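Local coordinates for beta-hexosaminidase LpqI (Mycobacterium tuberculosis H37Rv, PDB 6GFV), which cleaves terminal beta-1,4-linked N-acetylglucosamine from peptidoglycan fragments during mycobacterial cell-wall recycling, as a family 3 glycoside hydrolase, at residues R31-A36 and L56-G61; R88-S91 and G95-P98; Q111-A116 and L170-V175; A141-D144 and G148-S151; H185-G190 and G207-P212. One frame throughout, in Å; residues are numbered along the deposited sequence.

Interaction 1 (R31-A36 and L56-G61)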
loop_
_atom_site.group_PDB
_atom_site.type_symbol
_atom_site.label_atom_id
_atom_site.label_comp_id
_atom_site.label_asym_id
_atom_site.label_seq_id
_atom_site.Cartn_x
_atom_site.Cartn_y
_atom_site.Cartn_z
ATOM N N ARG A 31 3.319 -17.697 -1.705
ATOM C CA ARG A 31 2.516 -18.909 -1.543
ATOM C C ARG A 31 2.629 -19.507 -0.146
ATOM O O ARG A 31 1.633 -19.859 0.469
ATOM C CB ARG A 31 2.927 -19.971 -2.565
ATOM C CG ARG A 31 2.381 -19.754 -3.951
ATOM C CD ARG A 31 2.510 -21.006 -4.805
ATOM N NE ARG A 31 3.900 -21.394 -5.022
ATOM C CZ ARG A 31 4.665 -20.875 -5.975
ATOM N NH1 ARG A 31 4.168 -19.946 -6.773
ATOM N NH2 ARG A 31 5.921 -21.270 -6.127
ATOM N N ASP A 32 3.857 -19.602 0.347
ATOM C CA ASP A 32 4.134 -20.248 1.619
ATOM C C ASP A 32 5.534 -19.877 2.099
ATOM O O ASP A 32 6.185 -19.004 1.531
ATOM C CB ASP A 32 3.993 -21.779 1.485
ATOM C CG ASP A 32 4.909 -22.370 0.413
ATOM O OD1 ASP A 32 5.633 -21.621 -0.245
ATOM O OD2 ASP A 32 4.904 -23.591 0.215
ATOM N N ALA A 33 5.993 -20.563 3.133
ATOM C CA ALA A 33 7.297 -20.305 3.719
ATOM C C ALA A 33 8.434 -20.433 2.703
ATOM O O ALA A 33 9.295 -19.569 2.633
ATOM C CB ALA A 33 7.527 -21.245 4.889
ATOM N N ALA A 34 8.428 -21.507 1.920
ATOM C CA ALA A 34 9.485 -21.753 0.942
ATOM C C ALA A 34 9.543 -20.669 -0.142
ATOM O O ALA A 34 10.618 -20.193 -0.494
ATOM C CB ALA A 34 9.302 -23.110 0.301
ATOM N N ASP A 35 8.382 -20.307 -0.669
ATOM C CA ASP A 35 8.279 -19.288 -1.712
ATOM C C ASP A 35 8.831 -17.949 -1.202
ATOM O O ASP A 35 9.605 -17.282 -1.872
ATOM C CB ASP A 35 6.822 -19.147 -2.160
ATOM C CG ASP A 35 6.653 -18.260 -3.397
ATOM O OD1 ASP A 35 7.601 -18.071 -4.164
ATOM O OD2 ASP A 35 5.546 -17.779 -3.612
ATOM N N ALA A 36 8.427 -17.573 0.002
ATOM C CA ALA A 36 8.896 -16.337 0.598
ATOM C C ALA A 36 10.415 -16.367 0.851
ATOM O O ALA A 36 11.121 -15.426 0.503
ATOM C CB ALA A 36 8.143 -16.063 1.876
ATOM N N LEU A 56 -0.841 -19.613 5.966
ATOM C CA LEU A 56 -0.623 -18.930 7.222
ATOM C C LEU A 56 0.324 -19.643 8.220
ATOM O O LEU A 56 0.674 -19.062 9.247
ATOM C CB LEU A 56 -1.972 -18.678 7.890
ATOM C CG LEU A 56 -2.965 -17.759 7.170
ATOM C CD1 LEU A 56 -4.170 -17.522 8.046
ATOM C CD2 LEU A 56 -2.321 -16.432 6.780
ATOM N N THR A 57 0.738 -20.877 7.946
ATOM C CA THR A 57 1.727 -21.524 8.817
ATOM C C THR A 57 3.079 -20.851 8.681
ATOM O O THR A 57 3.982 -21.153 9.439
ATOM C CB THR A 57 1.926 -23.042 8.545
ATOM O OG1 THR A 57 2.346 -23.259 7.197
ATOM C CG2 THR A 57 0.654 -23.835 8.833
ATOM N N ILE A 58 3.209 -19.935 7.726
ATOM C CA ILE A 58 4.414 -19.116 7.611
ATOM C C ILE A 58 4.693 -18.374 8.919
ATOM O O ILE A 58 5.845 -18.079 9.215
ATOM C CB ILE A 58 4.317 -18.086 6.415
ATOM C CG1 ILE A 58 5.674 -17.450 6.112
ATOM C CG2 ILE A 58 3.279 -17.008 6.675
ATOM C CD1 ILE A 58 5.700 -16.565 4.849
ATOM N N PHE A 59 3.656 -18.108 9.718
ATOM C CA PHE A 59 3.841 -17.376 10.971
ATOM C C PHE A 59 4.408 -18.247 12.103
ATOM O O PHE A 59 4.791 -17.737 13.148
ATOM C CB PHE A 59 2.522 -16.727 11.419
ATOM C CG PHE A 59 2.087 -15.549 10.551
ATOM C CD1 PHE A 59 2.903 -14.436 10.406
ATOM C CD2 PHE A 59 0.876 -15.567 9.894
ATOM C CE1 PHE A 59 2.522 -13.364 9.614
ATOM C CE2 PHE A 59 0.485 -14.505 9.100
ATOM C CZ PHE A 59 1.310 -13.400 8.958
ATOM N N ASP A 60 4.487 -19.557 11.881
ATOM C CA ASP A 60 4.837 -20.483 12.958
ATOM C C ASP A 60 6.350 -20.686 13.192
ATOM O O ASP A 60 6.775 -21.677 13.791
ATOM C CB ASP A 60 4.168 -21.841 12.694
ATOM C CG ASP A 60 2.647 -21.754 12.650
ATOM O OD1 ASP A 60 2.073 -20.864 13.308
ATOM O OD2 ASP A 60 2.021 -22.593 11.972
ATOM N N GLY A 61 7.166 -19.741 12.754
ATOM C CA GLY A 61 8.591 -19.841 12.983
ATOM C C GLY A 61 9.387 -19.521 11.747
ATOM O O GLY A 61 10.505 -19.029 11.847
HETATM O O HOH W 1 4.180 -22.250 4.965
#
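The capped N-terminus of helix 33-43, on the outside of the TIM-barrel-type domain, receives the side chain of Ile58 from the loop that follows strand 47-50. Ile58 carries the apolar contact with a single branch. Its CG1 is anti to the backbone N (chi1 -168°) and the chain runs on extended, which brings CD1 to the first helical turn. There CD1 meets Ala36 CB at 3.9 Å, while CG1 lies 4.1 Å from Ala33 CA. The other branch, CG2, turns back over one face of the Phe59 ring. Two small alanines, one turn apart on the same helix, let the isoleucine come in close. The helix start is fixed by polar bonds: Asp32 is the N-cap, and its OD1 accepts from Asp35 N at 3.1 Å, with the donor 31° out of the carboxylate plane. Asp35 in turn takes the N-H of Arg31 on the anti lone pair of OD2, at 2.9 Å, and its OD1 is bound to Thr302 OG1. Beside the isoleucine a water accepts from Ala33 N and also bonds Thr57 OG1, each at 3.1 Å. Ala36 packs further on Ile66 of helix 62-69. The direct touch is van der Waals packing of an isoleucine arm on two alanines and the Asp32 carbonyl; the polar link runs through water at the first turn, where Ala33 N has no earlier helical carbonyl to pair with.

Interaction 2 (R88-S91 and G95-P98)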
loop_
_atom_site.group_PDB
_atom_site.type_symbol
_atom_site.label_atom_id
_atom_site.label_comp_id
_atom_site.label_asym_id
_atom_site.label_seq_id
_atom_site.Cartn_x
_atom_site.Cartn_y
_atom_site.Cartn_z
ATOM N N ARG A 88 -7.909 -11.063 6.160
ATOM C CA ARG A 88 -7.030 -12.214 5.918
ATOM C C ARG A 88 -6.657 -13.010 7.177
ATOM O O ARG A 88 -6.557 -14.235 7.139
ATOM C CB ARG A 88 -5.746 -11.763 5.223
ATOM C CG ARG A 88 -4.852 -12.916 4.806
ATOM C CD ARG A 88 -5.554 -13.757 3.759
ATOM N NE ARG A 88 -4.922 -15.043 3.473
ATOM C CZ ARG A 88 -5.277 -16.190 4.048
ATOM N NH1 ARG A 88 -6.236 -16.207 4.965
ATOM N NH2 ARG A 88 -4.663 -17.316 3.710
ATOM N N LEU A 89 -6.474 -12.315 8.293
ATOM C CA LEU A 89 -5.962 -12.939 9.509
ATOM C C LEU A 89 -7.056 -13.235 10.529
ATOM O O LEU A 89 -6.784 -13.373 11.721
ATOM C CB LEU A 89 -4.892 -12.044 10.144
ATOM C CG LEU A 89 -3.681 -11.681 9.276
ATOM C CD1 LEU A 89 -2.685 -10.794 10.043
ATOM C CD2 LEU A 89 -2.992 -12.937 8.742
ATOM N N ARG A 90 -8.297 -13.319 10.063
ATOM C CA ARG A 90 -9.429 -13.581 10.954
ATOM C C ARG A 90 -9.214 -14.816 11.846
ATOM O O ARG A 90 -9.639 -14.841 12.996
ATOM C CB ARG A 90 -10.719 -13.731 10.139
ATOM C CG ARG A 90 -10.688 -14.812 9.079
ATOM C CD ARG A 90 -11.957 -14.787 8.235
ATOM N NE ARG A 90 -11.971 -15.837 7.225
ATOM C CZ ARG A 90 -11.277 -15.800 6.090
ATOM N NH1 ARG A 90 -10.498 -14.761 5.802
ATOM N NH2 ARG A 90 -11.357 -16.811 5.236
ATOM N N SER A 91 -8.537 -15.826 11.319
ATOM C CA SER A 91 -8.346 -17.070 12.061
ATOM C C SER A 91 -7.389 -16.889 13.236
ATOM O O SER A 91 -7.350 -17.717 14.143
ATOM C CB SER A 91 -7.817 -18.164 11.138
ATOM O OG SER A 91 -6.451 -17.941 10.835
ATOM N N GLY A 95 -11.098 -13.177 14.746
ATOM C CA GLY A 95 -12.209 -13.123 13.809
ATOM C C GLY A 95 -12.257 -11.915 12.881
ATOM O O GLY A 95 -11.396 -11.041 12.928
ATOM N N THR A 96 -13.273 -11.879 12.018
ATOM C CA THR A 96 -13.441 -10.768 11.084
ATOM C C THR A 96 -13.777 -9.478 11.808
ATOM O O THR A 96 -13.377 -8.395 11.393
ATOM C CB THR A 96 -14.568 -11.023 10.066
ATOM O OG1 THR A 96 -15.786 -11.237 10.775
ATOM C CG2 THR A 96 -14.282 -12.231 9.199
ATOM N N GLY A 97 -14.538 -9.601 12.885
ATOM C CA GLY A 97 -15.190 -8.459 13.480
ATOM C C GLY A 97 -16.206 -7.859 12.515
ATOM O O GLY A 97 -16.428 -8.386 11.427
ATOM N N PRO A 98 -16.834 -6.749 12.913
ATOM C CA PRO A 98 -17.760 -6.041 12.019
ATOM C C PRO A 98 -17.070 -5.349 10.833
ATOM O O PRO A 98 -15.865 -5.066 10.866
ATOM C CB PRO A 98 -18.411 -4.999 12.929
ATOM C CG PRO A 98 -17.502 -4.891 14.124
ATOM C CD PRO A 98 -16.816 -6.192 14.276
#
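Arg90 O accepts the backbone N-H of Gly95 at 2.8 Å, and this bond closes the short loop between the two segments. The donor lies in the carbonyl plane on a lone pair, with a C=O...N angle of 138°, but the N-H itself points rather off the oxygen (136°), so the bond is short and bent. The closure brings the chain back alongside the Arg90 side chain. Arg90 CB sits 3.6 Å from Gly95 C, and farther out Arg90 CD touches Thr96 CG2, also at 3.6 Å. Arginine and threonine lie side by side and point the same way, so the contact is of aliphatic stem against methyl. Arg90 CG stands between the backbone N and the carbonyl carbon (chi1 57°), which lays the stem along Thr96; from there the chain is extended to NE, and the guanidinium leads away from Gly95 and bonds Ser87 O through NH1. Thr96 turns its hydroxyl elsewhere, giving OG1 to Gly97 O at 3.0 Å. The Gly95 carbonyl is taken by Arg119 of helix 109-126. Arg88, which probably binds substrate as in relatives, opens the loop and is held by Gly51 O through NE. The contact lies at the surface, in the loop that joins strand 86-87 to helix 100-106, while Leu89 is buried against Val79 of strand 76-83.

Interaction 3 (Q111-A116 and L170-V175)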
loop_
_atom_site.group_PDB
_atom_site.type_symbol
_atom_site.label_atom_id
_atom_site.label_comp_id
_atom_site.label_asym_id
_atom_site.label_seq_id
_atom_site.Cartn_x
_atom_site.Cartn_y
_atom_site.Cartn_z
ATOM N N GLN A 111 -14.059 3.886 20.565
ATOM C CA GLN A 111 -14.169 2.424 20.556
ATOM C C GLN A 111 -13.567 1.836 19.285
ATOM O O GLN A 111 -13.036 0.732 19.285
ATOM C CB GLN A 111 -15.625 1.972 20.675
ATOM C CG GLN A 111 -16.252 2.069 22.068
ATOM C CD GLN A 111 -17.715 1.643 22.072
ATOM O OE1 GLN A 111 -18.481 2.025 21.193
ATOM N NE2 GLN A 111 -18.098 0.825 23.054
ATOM N N VAL A 112 -13.640 2.587 18.195
ATOM C CA VAL A 112 -13.055 2.118 16.959
ATOM C C VAL A 112 -11.536 2.193 17.048
ATOM O O VAL A 112 -10.845 1.302 16.570
ATOM C CB VAL A 112 -13.589 2.907 15.747
ATOM C CG1 VAL A 112 -12.756 2.623 14.518
ATOM C CG2 VAL A 112 -15.068 2.546 15.508
ATOM N N ARG A 113 -11.027 3.249 17.677
ATOM C CA ARG A 113 -9.595 3.355 17.951
ATOM C C ARG A 113 -9.127 2.192 18.842
ATOM O O ARG A 113 -8.074 1.626 18.607
ATOM C CB ARG A 113 -9.261 4.701 18.605
ATOM C CG ARG A 113 -7.767 4.949 18.755
ATOM C CD ARG A 113 -7.455 6.226 19.508
ATOM N NE ARG A 113 -6.017 6.372 19.692
ATOM C CZ ARG A 113 -5.419 7.488 20.086
ATOM N NH1 ARG A 113 -6.139 8.576 20.324
ATOM N NH2 ARG A 113 -4.101 7.526 20.226
ATOM N N ASP A 114 -9.915 1.864 19.866
ATOM C CA ASP A 114 -9.665 0.696 20.727
ATOM C C ASP A 114 -9.498 -0.585 19.918
ATOM O O ASP A 114 -8.532 -1.317 20.100
ATOM C CB ASP A 114 -10.800 0.485 21.729
ATOM C CG ASP A 114 -10.912 1.596 22.766
ATOM O OD1 ASP A 114 -9.961 2.367 22.960
ATOM O OD2 ASP A 114 -11.978 1.678 23.399
ATOM N N LEU A 115 -10.446 -0.852 19.028
ATOM C CA LEU A 115 -10.451 -2.106 18.291
ATOM C C LEU A 115 -9.273 -2.173 17.340
ATOM O O LEU A 115 -8.624 -3.209 17.233
ATOM C CB LEU A 115 -11.768 -2.307 17.525
ATOM C CG LEU A 115 -11.904 -3.565 16.639
ATOM C CD1 LEU A 115 -11.839 -4.839 17.457
ATOM C CD2 LEU A 115 -13.186 -3.547 15.847
ATOM N N ALA A 116 -8.990 -1.071 16.654
ATOM C CA ALA A 116 -7.861 -1.044 15.728
ATOM C C ALA A 116 -6.539 -1.296 16.453
ATOM O O ALA A 116 -5.666 -1.982 15.933
ATOM C CB ALA A 116 -7.800 0.282 14.983
ATOM N N LEU A 170 -3.993 1.589 14.703
ATOM C CA LEU A 170 -2.884 0.836 14.122
ATOM C C LEU A 170 -1.525 1.489 14.468
ATOM O O LEU A 170 -0.575 0.807 14.866
ATOM C CB LEU A 170 -3.067 0.712 12.598
ATOM C CG LEU A 170 -4.203 -0.186 12.063
ATOM C CD1 LEU A 170 -4.442 0.001 10.571
ATOM C CD2 LEU A 170 -3.911 -1.674 12.360
ATOM N N ARG A 171 -1.466 2.810 14.324
ATOM C CA ARG A 171 -0.297 3.611 14.650
ATOM C C ARG A 171 0.086 3.453 16.139
ATOM O O ARG A 171 1.260 3.339 16.460
ATOM C CB ARG A 171 -0.580 5.077 14.277
ATOM C CG ARG A 171 0.604 6.025 14.220
ATOM C CD ARG A 171 0.180 7.407 13.680
ATOM N NE ARG A 171 -0.350 7.321 12.324
ATOM C CZ ARG A 171 -1.546 7.754 11.938
ATOM N NH1 ARG A 171 -2.361 8.342 12.787
ATOM N NH2 ARG A 171 -1.905 7.609 10.679
ATOM N N ASP A 172 -0.910 3.426 17.029
ATOM C CA ASP A 172 -0.709 3.138 18.450
ATOM C C ASP A 172 0.093 1.862 18.659
ATOM O O ASP A 172 0.924 1.795 19.554
ATOM C CB ASP A 172 -2.040 2.971 19.196
ATOM C CG ASP A 172 -2.824 4.267 19.363
ATOM O OD1 ASP A 172 -2.247 5.361 19.276
ATOM O OD2 ASP A 172 -4.045 4.175 19.601
ATOM N N ALA A 173 -0.185 0.850 17.838
ATOM C CA ALA A 173 0.392 -0.481 18.002
ATOM C C ALA A 173 1.703 -0.656 17.228
ATOM O O ALA A 173 2.283 -1.724 17.248
ATOM C CB ALA A 173 -0.635 -1.571 17.567
ATOM N N GLY A 174 2.161 0.382 16.531
ATOM C CA GLY A 174 3.389 0.274 15.767
ATOM C C GLY A 174 3.262 -0.351 14.380
ATOM O O GLY A 174 4.250 -0.822 13.827
ATOM N N VAL A 175 2.053 -0.341 13.818
ATOM C CA VAL A 175 1.785 -0.852 12.465
ATOM C C VAL A 175 1.481 0.315 11.508
ATOM O O VAL A 175 0.759 1.218 11.871
ATOM C CB VAL A 175 0.600 -1.855 12.463
ATOM C CG1 VAL A 175 0.193 -2.236 11.048
ATOM C CG2 VAL A 175 0.969 -3.123 13.266
#
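Arg113 and Asp172 form a bidentate salt bridge between two helices of the TIM-barrel-type domain, 109-126 and 156-172. The grip is side-on: Arg113 NE gives its N-H to Asp172 OD2 and Arg113 NH2 gives one to Asp172 OD1, each at 3.0 Å. Both oxygens use syn lone pairs and both bonds are nearly straight. The arginine chain is extended, with CG anti to the backbone N (chi1 -173°), and the two side chains cross at about a right angle although their flat ends are nearly coplanar, 22° apart. In the next shell, Arg117 adds a second salt bridge to Asp172 OD2 and Gln168 NE2 bonds OD1, so each carboxylate oxygen has two partners and its rotation should be well fixed. Two arginines beside one carboxylate would be expected to favour its ionised form. One turn along from Arg113, Ala116 CB packs against the backbone of Leu170, and Leu170 CD2 lies 4.0 Å from Ala116 O. Helix 156-172 ends in a Schellman motif at Gly174: Gly174 N bonds Arg171 O and Val175 N bonds Leu170 O, each at 3.1 Å. Ala173 N, a further donor to Leu170 O, arrives from the face opposite Val175 N.

Interaction 4 (A141-D144 and G148-S151)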
loop_
_atom_site.group_PDB
_atom_site.type_symbol
_atom_site.label_atom_id
_atom_site.label_comp_id
_atom_site.label_asym_id
_atom_site.label_seq_id
_atom_site.Cartn_x
_atom_site.Cartn_y
_atom_site.Cartn_z
ATOM N N ALA A 141 -23.307 2.903 -1.537
ATOM C CA ALA A 141 -23.645 1.719 -2.335
ATOM C C ALA A 141 -23.994 0.512 -1.449
ATOM O O ALA A 141 -23.616 0.486 -0.283
ATOM C CB ALA A 141 -22.498 1.381 -3.268
ATOM N N PRO A 142 -24.721 -0.487 -1.997
ATOM C CA PRO A 142 -25.107 -1.673 -1.217
ATOM C C PRO A 142 -23.932 -2.405 -0.549
ATOM O O PRO A 142 -22.817 -2.336 -1.049
ATOM C CB PRO A 142 -25.787 -2.564 -2.262
ATOM C CG PRO A 142 -26.372 -1.591 -3.232
ATOM C CD PRO A 142 -25.363 -0.475 -3.323
ATOM N N ASP A 143 -24.206 -3.085 0.567
ATOM C CA ASP A 143 -23.189 -3.753 1.383
ATOM C C ASP A 143 -22.230 -4.646 0.594
ATOM O O ASP A 143 -21.019 -4.567 0.762
ATOM C CB ASP A 143 -23.858 -4.586 2.488
ATOM C CG ASP A 143 -24.346 -3.740 3.651
ATOM O OD1 ASP A 143 -24.141 -2.513 3.627
ATOM O OD2 ASP A 143 -24.924 -4.295 4.607
ATOM N N ASP A 144 -22.771 -5.487 -0.273
ATOM C CA ASP A 144 -21.960 -6.479 -0.966
ATOM C C ASP A 144 -21.291 -5.987 -2.258
ATOM O O ASP A 144 -20.664 -6.776 -2.960
ATOM C CB ASP A 144 -22.816 -7.712 -1.266
ATOM C CG ASP A 144 -22.888 -8.674 -0.088
ATOM O OD1 ASP A 144 -21.915 -8.755 0.689
ATOM O OD2 ASP A 144 -23.929 -9.339 0.074
ATOM N N GLY A 148 -18.864 -0.934 -1.005
ATOM C CA GLY A 148 -19.977 -1.299 -0.140
ATOM C C GLY A 148 -19.724 -1.039 1.331
ATOM O O GLY A 148 -19.361 0.078 1.720
ATOM N N ASP A 149 -19.880 -2.078 2.150
ATOM C CA ASP A 149 -19.681 -1.938 3.593
ATOM C C ASP A 149 -18.208 -1.885 4.010
ATOM O O ASP A 149 -17.912 -1.914 5.204
ATOM C CB ASP A 149 -20.400 -3.061 4.371
ATOM C CG ASP A 149 -19.827 -4.454 4.116
ATOM O OD1 ASP A 149 -18.822 -4.625 3.403
ATOM O OD2 ASP A 149 -20.402 -5.408 4.664
ATOM N N ARG A 150 -17.296 -1.803 3.043
ATOM C CA ARG A 150 -15.890 -1.529 3.351
ATOM C C ARG A 150 -15.654 -0.031 3.626
ATOM O O ARG A 150 -14.567 0.369 4.036
ATOM C CB ARG A 150 -14.979 -2.005 2.219
ATOM C CG ARG A 150 -14.974 -3.510 2.025
ATOM C CD ARG A 150 -14.344 -3.920 0.722
ATOM N NE ARG A 150 -12.944 -3.532 0.673
ATOM C CZ ARG A 150 -12.204 -3.484 -0.427
ATOM N NH1 ARG A 150 -12.718 -3.810 -1.598
ATOM N NH2 ARG A 150 -10.939 -3.108 -0.344
ATOM N N SER A 151 -16.679 0.788 3.398
ATOM C CA SER A 151 -16.588 2.234 3.621
ATOM C C SER A 151 -17.170 2.644 4.965
ATOM O O SER A 151 -18.168 2.089 5.405
ATOM C CB SER A 151 -17.307 2.997 2.502
ATOM O OG SER A 151 -17.588 4.329 2.893
HETATM O O HOH W 2 -21.669 -7.760 3.643
#
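The carboxylates of Asp143 and Asp149 come near each other without bonding, their planes 29° apart and side chains crossing at about a right angle. Asp143 OD1 lies 3.9 Å from Asp149 CB, so it meets the methylene of the second aspartate. The like charges are kept apart, Asp143 OD2 standing 4.7 Å from Asp149 OD2, and each has its own cation: Arg101 NH1 holds Asp143 OD1 and Arg85 NE holds Asp149 OD1, which should ease the repulsion. A water joins Asp149 OD2, at 2.9 Å, to Asp144 OD1. Asp149 N donates to Asp143 O at 3.1 Å, nearly straight at 167° and in the carbonyl plane on a lone pair. With CG between the backbone N and the carbonyl carbon (chi1 66°), Asp149 also keeps OD1 3.4 Å from Asp143 O, two acceptors, not bonded. Gly148, at positive phi, lies close against two carbonyls, its CA 3.2 Å from Pro142 O and in a CA-H...O contact with Asp143 O. The loop leads into Arg150, held by Glu82 and packed on Lys180 and His181, consistent with a loop that places a substrate-binding arginine at the active site of this TIM-barrel-type, family 3 glycosidase.

Interaction 5 (H185-G190 and G207-P212)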
loop_
_atom_site.group_PDB
_atom_site.type_symbol
_atom_site.label_atom_id
_atom_site.label_comp_id
_atom_site.label_asym_id
_atom_site.label_seq_id
_atom_site.Cartn_x
_atom_site.Cartn_y
_atom_site.Cartn_z
ATOM N N HIS A 185 -12.480 5.822 -4.680
ATOM C CA HIS A 185 -13.119 4.688 -5.358
ATOM C C HIS A 185 -14.617 4.591 -5.094
ATOM O O HIS A 185 -15.305 3.816 -5.729
ATOM C CB HIS A 185 -12.462 3.370 -4.896
ATOM C CG HIS A 185 -12.505 2.264 -5.900
ATOM N ND1 HIS A 185 -13.652 1.907 -6.578
ATOM C CD2 HIS A 185 -11.535 1.428 -6.335
ATOM C CE1 HIS A 185 -13.385 0.891 -7.379
ATOM N NE2 HIS A 185 -12.107 0.580 -7.248
ATOM N N GLY A 186 -15.102 5.338 -4.113
ATOM C CA GLY A 186 -16.462 5.179 -3.630
ATOM C C GLY A 186 -17.579 5.316 -4.649
ATOM O O GLY A 186 -18.585 4.608 -4.573
ATOM N N ARG A 187 -17.418 6.230 -5.603
ATOM C CA ARG A 187 -18.422 6.381 -6.651
ATOM C C ARG A 187 -17.886 5.965 -8.027
ATOM O O ARG A 187 -18.336 6.466 -9.036
ATOM C CB ARG A 187 -18.945 7.824 -6.686
ATOM C CG ARG A 187 -19.589 8.283 -5.381
ATOM C CD ARG A 187 -18.716 9.332 -4.688
ATOM N NE ARG A 187 -19.118 9.685 -3.324
ATOM C CZ ARG A 187 -20.122 10.508 -3.021
ATOM N NH1 ARG A 187 -20.860 11.046 -3.983
ATOM N NH2 ARG A 187 -20.401 10.786 -1.757
ATOM N N GLY A 188 -16.933 5.036 -8.056
ATOM C CA GLY A 188 -16.393 4.521 -9.303
ATOM C C GLY A 188 -17.436 3.847 -10.184
ATOM O O GLY A 188 -18.491 3.437 -9.708
ATOM N N SER A 189 -17.150 3.740 -11.476
ATOM C CA SER A 189 -18.109 3.190 -12.430
ATOM C C SER A 189 -18.233 1.664 -12.376
ATOM O O SER A 189 -19.132 1.094 -12.994
ATOM C CB SER A 189 -17.728 3.604 -13.835
ATOM O OG SER A 189 -16.453 3.097 -14.162
ATOM N N GLY A 190 -17.345 1.001 -11.638
ATOM C CA GLY A 190 -17.400 -0.452 -11.519
ATOM C C GLY A 190 -16.389 -1.052 -10.552
ATOM O O GLY A 190 -16.026 -0.430 -9.555
ATOM N N GLY A 207 -14.240 18.420 -3.717
ATOM C CA GLY A 207 -15.192 18.845 -2.710
ATOM C C GLY A 207 -15.846 17.721 -1.918
ATOM O O GLY A 207 -16.660 17.972 -1.046
ATOM N N ASP A 208 -15.478 16.481 -2.205
ATOM C CA ASP A 208 -16.139 15.336 -1.589
ATOM C C ASP A 208 -15.143 14.212 -1.275
ATOM O O ASP A 208 -14.644 14.114 -0.165
ATOM C CB ASP A 208 -17.255 14.829 -2.513
ATOM C CG ASP A 208 -18.223 13.882 -1.816
ATOM O OD1 ASP A 208 -17.937 13.435 -0.702
ATOM O OD2 ASP A 208 -19.275 13.567 -2.393
ATOM N N ASP A 209 -14.819 13.397 -2.272
ATOM C CA ASP A 209 -14.031 12.182 -2.032
ATOM C C ASP A 209 -12.641 12.465 -1.461
ATOM O O ASP A 209 -12.116 11.668 -0.716
ATOM C CB ASP A 209 -13.904 11.369 -3.325
ATOM C CG ASP A 209 -15.261 11.015 -3.927
ATOM O OD1 ASP A 209 -16.056 11.944 -4.194
ATOM O OD2 ASP A 209 -15.533 9.817 -4.140
ATOM N N LEU A 210 -12.072 13.622 -1.802
ATOM C CA LEU A 210 -10.704 13.958 -1.419
ATOM C C LEU A 210 -10.604 14.669 -0.074
ATOM O O LEU A 210 -9.519 14.811 0.466
ATOM C CB LEU A 210 -10.060 14.816 -2.515
ATOM C CG LEU A 210 -9.627 14.018 -3.753
ATOM C CD1 LEU A 210 -9.260 14.894 -4.969
ATOM C CD2 LEU A 210 -8.477 13.094 -3.379
ATOM N N VAL A 211 -11.735 15.117 0.464
ATOM C CA VAL A 211 -11.746 15.872 1.721
ATOM C C VAL A 211 -11.125 15.130 2.954
ATOM O O VAL A 211 -10.372 15.741 3.701
ATOM C CB VAL A 211 -13.187 16.330 2.056
ATOM C CG1 VAL A 211 -13.270 16.906 3.463
ATOM C CG2 VAL A 211 -13.664 17.363 1.013
ATOM N N PRO A 212 -11.423 13.826 3.153
ATOM C CA PRO A 212 -10.726 13.111 4.234
ATOM C C PRO A 212 -9.200 13.183 4.143
ATOM O O PRO A 212 -8.560 13.347 5.165
ATOM C CB PRO A 212 -11.211 11.667 4.064
ATOM C CG PRO A 212 -12.565 11.823 3.512
ATOM C CD PRO A 212 -12.434 12.963 2.524
HETATM O O HOH W 3 -14.368 7.838 -2.730
HETATM O O HOH W 4 -15.314 8.182 -6.303
#
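Asp208 OD2 sits over one face of the Arg187 guanidinium, 3.1 Å from NH2 and 3.2 Å from CZ, where no N-H points at it. The attraction is therefore one of charge alone, and the carboxylate stands steeply to the guanidinium, the two planes 72° apart. Asp209 is the second acid of the network, and its OD2 approaches the arginine stem: it is 3.3 Å from Arg187 CD and 3.7 Å from NE, which makes a long salt bridge. NE has its hydrogen-bond partner elsewhere, in Val138 O. The bend of the Arg187 chain at chi2 (110°) lets the stem pass Asp209 and still bring one face of the guanidinium to Asp208 OD2.

The arginine stands in a type I beta turn, His185 to Gly188, in the loop that leaves strand 176-182 of the TIM-barrel-type domain; the two aspartates open another type I turn, Asp208 to Val211, just ahead of helix 211-216. Asp209 OD2 also reaches the first turn through solvent. Two waters donate to it, each at 2.7 Å; one accepts from Gly186 N and the other from Arg187 N, so the carboxylate oxygen of this buried residue links to two successive backbone N-H groups. Within the His185 to Gly188 turn, His185 NE2 bonds Ser192 OG, and the imidazole meets the ring of His181, a likely substrate ligand, edge-to-face. Asp208 also packs on Pro156 of helix 156-172.

Overall arrangement
All five contacts lie in the family 3 glycosidase domain and follow one another along the chain, except that interaction 4 falls within the chain stretch between the two segments of interaction 3. Interactions 1 and 2 touch: Leu56 CD1 meets Ser91 OG at 3.6 Å, and the Ile58 side chain is about 8 Å from that of Arg88. Interactions 4 and 5 have nearest atoms about 5 Å apart, whereas interactions 1 and 5 lie on opposite sides of the chain's centre, their own centres 37 Å apart. Gly148 of interaction 4 is about 10 Å from the side chain of Asp191, probably important for catalysis. Leu170 of interaction 3 and Asp209 of interaction 5 come within about 10 Å, between side chains, of Lys180 and His181 respectively.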